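Local coordinates for prolyl endopeptidase (Myxococcus xanthus, PDB 2BKL), which probably hydrolyses oligopeptides after proline and, less readily, alanine, as a serine peptidase of the S9A prolyl oligopeptidase family, at residues A[14-26]-A[583-597]. Sequence-based numbering, arbitrary orientation.
Sequences TLHGVQVADPYRW and KPEDFKTLHAYSPYH. With MES (2-(N-morpholino)-ethanesulfonic acid), chain D.
Strand 18-21 passes over helix 584-593 at 39°, their axes 11.6 Å apart at closest approach, and the backbones come nearest where H16 meets P584. There the type I' turn of L15 to V18 lays the H16 ring on the first helix turn: P584 CA sits over the centre of one ring face, 3.7 Å from the centroid in a CH-pi contact, while H16 NE2 is hydrogen-bonded to A581 O. The F587 ring, with CG anti to the backbone N (chi1 167°), is directed at the hairpin; L15 CB lies over one face, and V18 CB and V20 CG2 meet the edge. V20 CG2 also rests over the H591 face, and V20 CG1 comes within 3.4 Å of H597 NE2. The hairpin 12-21, though N-terminal, probably belongs, as in other prolyl oligopeptidases, to the alpha/beta-hydrolase domain; neither segment lines the pocket of the bound benzyloxycarbonyl-Ala-Pro. A MES sulfonate, probably from the crystallisation liquor, bridges both segments, taking H591 NE2 to O2S at 2.8 Å and A21 N to O3S. Y596 OH donates to D22 OD1 at 2.6 Å, on its anti side, somewhat out of the carboxylate plane, and accepts from Y24 N at 3.0 Å (N-H...O 160°). K626 forms a salt bridge to the same D22 oxygen; R25 grips OD2 side-on through NE and NH2. An asparagine in place of D22 would probably cost K626 this carboxylate partner and leave R25 to rely on its D13 salt bridge. A water links D22 OD2, weakly, to H597 NE2; H597 ND1 shares a hydrogen bond with S594 OG at 2.7 Å.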
loop_
_atom_site.group_PDB
_atom_site.type_symbol
_atom_site.label_atom_id
_atom_site.label_comp_id
_atom_site.label_asym_id
_atom_site.label_seq_id
_atom_site.Cartn_x
_atom_site.Cartn_y
_atom_site.Cartn_z
ATOM N N THR A 14 1.218 32.884 -11.080
ATOM C CA THR A 14 2.196 33.449 -10.192
ATOM C C THR A 14 1.865 32.958 -8.817
ATOM O O THR A 14 0.823 33.297 -8.277
ATOM C CB THR A 14 2.140 34.970 -10.216
ATOM O OG1 THR A 14 2.379 35.430 -11.550
ATOM C CG2 THR A 14 3.300 35.545 -9.432
ATOM N N LEU A 15 2.751 32.147 -8.264
ATOM C CA LEU A 15 2.569 31.567 -6.952
ATOM C C LEU A 15 3.732 31.999 -6.076
ATOM O O LEU A 15 4.886 31.732 -6.402
ATOM C CB LEU A 15 2.524 30.037 -7.077
ATOM C CG LEU A 15 1.550 29.539 -8.161
ATOM C CD1 LEU A 15 1.645 28.038 -8.338
ATOM C CD2 LEU A 15 0.118 29.927 -7.821
ATOM N N HIS A 16 3.429 32.699 -4.991
ATOM C CA HIS A 16 4.442 33.170 -4.046
ATOM C C HIS A 16 5.593 33.917 -4.749
ATOM O O HIS A 16 6.769 33.707 -4.450
ATOM C CB HIS A 16 4.963 31.994 -3.212
ATOM C CG HIS A 16 3.867 31.157 -2.630
ATOM N ND1 HIS A 16 3.063 31.593 -1.597
ATOM C CD2 HIS A 16 3.409 29.923 -2.969
ATOM C CE1 HIS A 16 2.175 30.659 -1.306
ATOM N NE2 HIS A 16 2.365 29.632 -2.122
ATOM N N GLY A 17 5.221 34.738 -5.722
ATOM C CA GLY A 17 6.170 35.576 -6.432
ATOM C C GLY A 17 6.883 34.926 -7.600
ATOM O O GLY A 17 7.704 35.578 -8.248
ATOM N N VAL A 18 6.570 33.659 -7.886
ATOM C CA VAL A 18 7.283 32.859 -8.869
ATOM C C VAL A 18 6.322 32.445 -9.981
ATOM O O VAL A 18 5.250 31.941 -9.695
ATOM C CB VAL A 18 7.832 31.560 -8.218
ATOM C CG1 VAL A 18 8.414 30.630 -9.276
ATOM C CG2 VAL A 18 8.869 31.886 -7.157
ATOM N N GLN A 19 6.734 32.627 -11.234
ATOM C CA GLN A 19 5.981 32.168 -12.397
ATOM C C GLN A 19 6.103 30.648 -12.533
ATOM O O GLN A 19 7.212 30.099 -12.524
ATOM C CB GLN A 19 6.506 32.820 -13.678
ATOM C CG GLN A 19 6.453 34.338 -13.673
ATOM C CD GLN A 19 5.044 34.861 -13.577
ATOM O OE1 GLN A 19 4.622 35.343 -12.526
ATOM N NE2 GLN A 19 4.299 34.759 -14.673
ATOM N N VAL A 20 4.961 29.988 -12.634
ATOM C CA VAL A 20 4.877 28.539 -12.853
ATOM C C VAL A 20 4.100 28.293 -14.137
ATOM O O VAL A 20 2.942 28.631 -14.222
ATOM C CB VAL A 20 4.179 27.838 -11.680
ATOM C CG1 VAL A 20 4.092 26.322 -11.889
ATOM C CG2 VAL A 20 4.894 28.146 -10.381
ATOM N N ALA A 21 4.738 27.659 -15.112
ATOM C CA ALA A 21 4.105 27.318 -16.380
ATOM C C ALA A 21 3.415 25.957 -16.309
ATOM O O ALA A 21 3.938 25.003 -15.723
ATOM C CB ALA A 21 5.129 27.346 -17.499
ATOM N N ASP A 22 2.261 25.862 -16.963
ATOM C CA ASP A 22 1.424 24.667 -16.963
ATOM C C ASP A 22 0.889 24.453 -18.389
ATOM O O ASP A 22 -0.288 24.670 -18.656
ATOM C CB ASP A 22 0.305 24.813 -15.935
ATOM C CG ASP A 22 -0.317 23.503 -15.499
ATOM O OD1 ASP A 22 -0.251 22.471 -16.227
ATOM O OD2 ASP A 22 -0.933 23.458 -14.415
ATOM N N PRO A 23 1.748 24.058 -19.314
ATOM C CA PRO A 23 1.340 23.999 -20.724
ATOM C C PRO A 23 0.213 23.046 -21.024
ATOM O O PRO A 23 -0.536 23.265 -21.984
ATOM C CB PRO A 23 2.633 23.582 -21.450
ATOM C CG PRO A 23 3.516 23.052 -20.408
ATOM C CD PRO A 23 3.166 23.729 -19.126
ATOM N N TYR A 24 0.057 22.010 -20.208
ATOM C CA TYR A 24 -0.937 20.979 -20.456
ATOM C C TYR A 24 -2.070 20.997 -19.422
ATOM O O TYR A 24 -2.753 20.014 -19.241
ATOM C CB TYR A 24 -0.241 19.606 -20.538
ATOM C CG TYR A 24 0.798 19.609 -21.610
ATOM C CD1 TYR A 24 0.449 19.729 -22.943
ATOM C CD2 TYR A 24 2.152 19.596 -21.294
ATOM C CE1 TYR A 24 1.408 19.771 -23.938
ATOM C CE2 TYR A 24 3.118 19.662 -22.282
ATOM C CZ TYR A 24 2.737 19.738 -23.614
ATOM O OH TYR A 24 3.705 19.820 -24.590
ATOM N N ARG A 25 -2.293 22.153 -18.805
ATOM C CA ARG A 25 -3.433 22.378 -17.911
ATOM C C ARG A 25 -4.759 21.835 -18.461
ATOM O O ARG A 25 -5.577 21.291 -17.709
ATOM C CB ARG A 25 -3.542 23.867 -17.604
ATOM C CG ARG A 25 -4.778 24.287 -16.809
ATOM C CD ARG A 25 -4.809 23.788 -15.393
ATOM N NE ARG A 25 -3.697 24.305 -14.644
ATOM C CZ ARG A 25 -3.580 25.540 -14.176
ATOM N NH1 ARG A 25 -4.603 26.390 -14.249
ATOM N NH2 ARG A 25 -2.468 25.928 -13.569
ATOM N N TRP A 26 -4.990 21.962 -19.763
ATOM C CA TRP A 26 -6.250 21.549 -20.348
ATOM C C TRP A 26 -6.549 20.071 -20.193
ATOM O O TRP A 26 -7.710 19.672 -20.198
ATOM C CB TRP A 26 -6.354 22.008 -21.824
ATOM C CG TRP A 26 -5.531 21.256 -22.825
ATOM C CD1 TRP A 26 -4.240 21.517 -23.212
ATOM C CD2 TRP A 26 -5.960 20.141 -23.607
ATOM N NE1 TRP A 26 -3.843 20.609 -24.165
ATOM C CE2 TRP A 26 -4.882 19.761 -24.442
ATOM C CE3 TRP A 26 -7.144 19.414 -23.689
ATOM C CZ2 TRP A 26 -4.967 18.689 -25.336
ATOM C CZ3 TRP A 26 -7.220 18.346 -24.573
ATOM C CH2 TRP A 26 -6.137 17.999 -25.386
ATOM N N LYS A 583 1.342 27.067 0.729
ATOM C CA LYS A 583 2.234 27.727 1.697
ATOM C C LYS A 583 3.584 28.036 1.055
ATOM O O LYS A 583 4.110 27.211 0.316
ATOM C CB LYS A 583 2.430 26.839 2.931
ATOM C CG LYS A 583 1.139 26.663 3.712
ATOM C CD LYS A 583 1.284 25.703 4.889
ATOM C CE LYS A 583 -0.094 25.297 5.449
ATOM N NZ LYS A 583 -0.241 23.802 5.681
ATOM N N PRO A 584 4.165 29.210 1.302
ATOM C CA PRO A 584 5.370 29.629 0.564
ATOM C C PRO A 584 6.583 28.714 0.706
ATOM O O PRO A 584 7.253 28.435 -0.302
ATOM C CB PRO A 584 5.698 31.025 1.133
ATOM C CG PRO A 584 4.877 31.155 2.371
ATOM C CD PRO A 584 3.695 30.232 2.249
ATOM N N GLU A 585 6.901 28.289 1.930
ATOM C CA GLU A 585 8.088 27.457 2.137
ATOM C C GLU A 585 7.867 26.078 1.519
ATOM O O GLU A 585 8.784 25.505 0.927
ATOM C CB GLU A 585 8.472 27.343 3.621
ATOM C CG GLU A 585 9.173 28.588 4.206
ATOM C CD GLU A 585 10.316 29.146 3.334
ATOM O OE1 GLU A 585 11.232 28.383 2.908
ATOM O OE2 GLU A 585 10.308 30.378 3.084
ATOM N N ASP A 586 6.661 25.544 1.685
ATOM C CA ASP A 586 6.348 24.249 1.097
ATOM C C ASP A 586 6.446 24.326 -0.416
ATOM O O ASP A 586 6.906 23.381 -1.066
ATOM C CB ASP A 586 4.926 23.791 1.412
ATOM C CG ASP A 586 4.671 23.461 2.875
ATOM O OD1 ASP A 586 5.548 23.702 3.742
ATOM O OD2 ASP A 586 3.566 22.959 3.220
ATOM N N PHE A 587 5.939 25.415 -0.999
ATOM C CA PHE A 587 5.995 25.596 -2.443
ATOM C C PHE A 587 7.418 25.521 -2.953
ATOM O O PHE A 587 7.672 24.897 -3.972
ATOM C CB PHE A 587 5.363 26.952 -2.851
ATOM C CG PHE A 587 5.652 27.352 -4.269
ATOM C CD1 PHE A 587 5.018 26.725 -5.325
ATOM C CD2 PHE A 587 6.581 28.338 -4.551
ATOM C CE1 PHE A 587 5.300 27.083 -6.644
ATOM C CE2 PHE A 587 6.883 28.679 -5.868
ATOM C CZ PHE A 587 6.211 28.067 -6.910
ATOM N N LYS A 588 8.352 26.175 -2.271
ATOM C CA LYS A 588 9.732 26.183 -2.741
ATOM C C LYS A 588 10.265 24.740 -2.828
ATOM O O LYS A 588 10.872 24.347 -3.815
ATOM C CB LYS A 588 10.632 27.018 -1.844
ATOM C CG LYS A 588 12.053 27.076 -2.350
ATOM C CD LYS A 588 12.823 28.218 -1.707
ATOM C CE LYS A 588 14.246 28.300 -2.284
ATOM N NZ LYS A 588 15.008 27.054 -1.995
ATOM N N THR A 589 9.993 23.954 -1.796
ATOM C CA THR A 589 10.395 22.563 -1.780
ATOM C C THR A 589 9.770 21.755 -2.910
ATOM O O THR A 589 10.455 21.044 -3.618
ATOM C CB THR A 589 9.984 21.947 -0.421
ATOM O OG1 THR A 589 10.813 22.518 0.619
ATOM C CG2 THR A 589 10.219 20.429 -0.366
ATOM N N LEU A 590 8.452 21.841 -3.041
ATOM C CA LEU A 590 7.711 21.056 -4.032
ATOM C C LEU A 590 8.085 21.441 -5.447
ATOM O O LEU A 590 8.272 20.569 -6.302
ATOM C CB LEU A 590 6.217 21.238 -3.791
ATOM C CG LEU A 590 5.692 20.655 -2.485
ATOM C CD1 LEU A 590 4.393 21.356 -2.089
ATOM C CD2 LEU A 590 5.519 19.151 -2.624
ATOM N N HIS A 591 8.182 22.727 -5.719
ATOM C CA HIS A 591 8.466 23.202 -7.054
ATOM C C HIS A 591 9.844 22.757 -7.479
ATOM O O HIS A 591 10.043 22.467 -8.646
ATOM C CB HIS A 591 8.307 24.723 -7.128
ATOM C CG HIS A 591 8.306 25.273 -8.524
ATOM N ND1 HIS A 591 8.786 26.531 -8.816
ATOM C CD2 HIS A 591 7.847 24.761 -9.690
ATOM C CE1 HIS A 591 8.657 26.758 -10.111
ATOM N NE2 HIS A 591 8.067 25.714 -10.665
ATOM N N ALA A 592 10.781 22.605 -6.531
ATOM C CA ALA A 592 12.135 22.225 -6.873
ATOM C C ALA A 592 12.232 20.810 -7.423
ATOM O O ALA A 592 13.127 20.527 -8.203
ATOM C CB ALA A 592 13.024 22.393 -5.686
ATOM N N TYR A 593 11.337 19.922 -7.003
ATOM C CA TYR A 593 11.362 18.542 -7.518
ATOM C C TYR A 593 10.191 18.068 -8.387
ATOM O O TYR A 593 10.315 17.030 -9.012
ATOM C CB TYR A 593 11.625 17.520 -6.403
ATOM C CG TYR A 593 10.506 17.283 -5.377
ATOM C CD1 TYR A 593 9.389 16.519 -5.704
ATOM C CD2 TYR A 593 10.607 17.746 -4.071
ATOM C CE1 TYR A 593 8.412 16.239 -4.767
ATOM C CE2 TYR A 593 9.643 17.488 -3.138
ATOM C CZ TYR A 593 8.541 16.727 -3.475
ATOM O OH TYR A 593 7.586 16.433 -2.523
ATOM N N SER A 594 9.085 18.810 -8.401
ATOM C CA SER A 594 7.823 18.483 -9.117
ATOM C C SER A 594 8.150 18.008 -10.534
ATOM O O SER A 594 8.626 18.805 -11.349
ATOM C CB SER A 594 6.960 19.725 -9.167
ATOM O OG SER A 594 5.759 19.486 -9.900
ATOM N N PRO A 595 8.066 16.722 -10.827
ATOM C CA PRO A 595 8.582 16.232 -12.112
ATOM C C PRO A 595 7.990 16.926 -13.337
ATOM O O PRO A 595 8.691 17.165 -14.316
ATOM C CB PRO A 595 8.245 14.730 -12.064
ATOM C CG PRO A 595 8.351 14.438 -10.610
ATOM C CD PRO A 595 7.722 15.610 -9.913
ATOM N N TYR A 596 6.699 17.224 -13.297
ATOM C CA TYR A 596 6.011 17.863 -14.413
ATOM C C TYR A 596 6.637 19.199 -14.777
ATOM O O TYR A 596 6.582 19.591 -15.934
ATOM C CB TYR A 596 4.548 18.046 -14.064
ATOM C CG TYR A 596 3.753 18.868 -15.046
ATOM C CD1 TYR A 596 3.553 18.447 -16.346
ATOM C CD2 TYR A 596 3.197 20.066 -14.662
ATOM C CE1 TYR A 596 2.810 19.190 -17.242
ATOM C CE2 TYR A 596 2.455 20.837 -15.567
ATOM C CZ TYR A 596 2.262 20.373 -16.835
ATOM O OH TYR A 596 1.467 21.161 -17.641
ATOM N N HIS A 597 7.250 19.871 -13.795
ATOM C CA HIS A 597 7.879 21.179 -13.995
ATOM C C HIS A 597 9.368 21.106 -14.280
ATOM O O HIS A 597 10.040 22.145 -14.343
ATOM C CB HIS A 597 7.615 22.075 -12.782
ATOM C CG HIS A 597 6.171 22.304 -12.550
ATOM N ND1 HIS A 597 5.429 21.547 -11.663
ATOM C CD2 HIS A 597 5.315 23.197 -13.103
ATOM C CE1 HIS A 597 4.172 21.948 -11.702
ATOM N NE2 HIS A 597 4.074 22.961 -12.557
HETATM O O1 MES D . 12.402 23.319 -18.681
HETATM C C2 MES D . 11.308 22.652 -18.015
HETATM C C3 MES D . 10.187 23.575 -17.532
HETATM N N4 MES D . 10.738 24.830 -17.005
HETATM C C5 MES D . 11.948 25.400 -17.613
HETATM C C6 MES D . 12.179 24.697 -18.946
HETATM C C7 MES D . 9.775 25.800 -16.473
HETATM C C8 MES D . 8.905 25.168 -15.369
HETATM S S MES D . 8.339 26.367 -14.326
HETATM O O1S MES D . 9.502 26.950 -13.619
HETATM O O2S MES D . 7.409 25.748 -13.359
HETATM O O3S MES D . 7.649 27.376 -15.184
HETATM O O HOH W 1 1.180 23.270 -12.498
#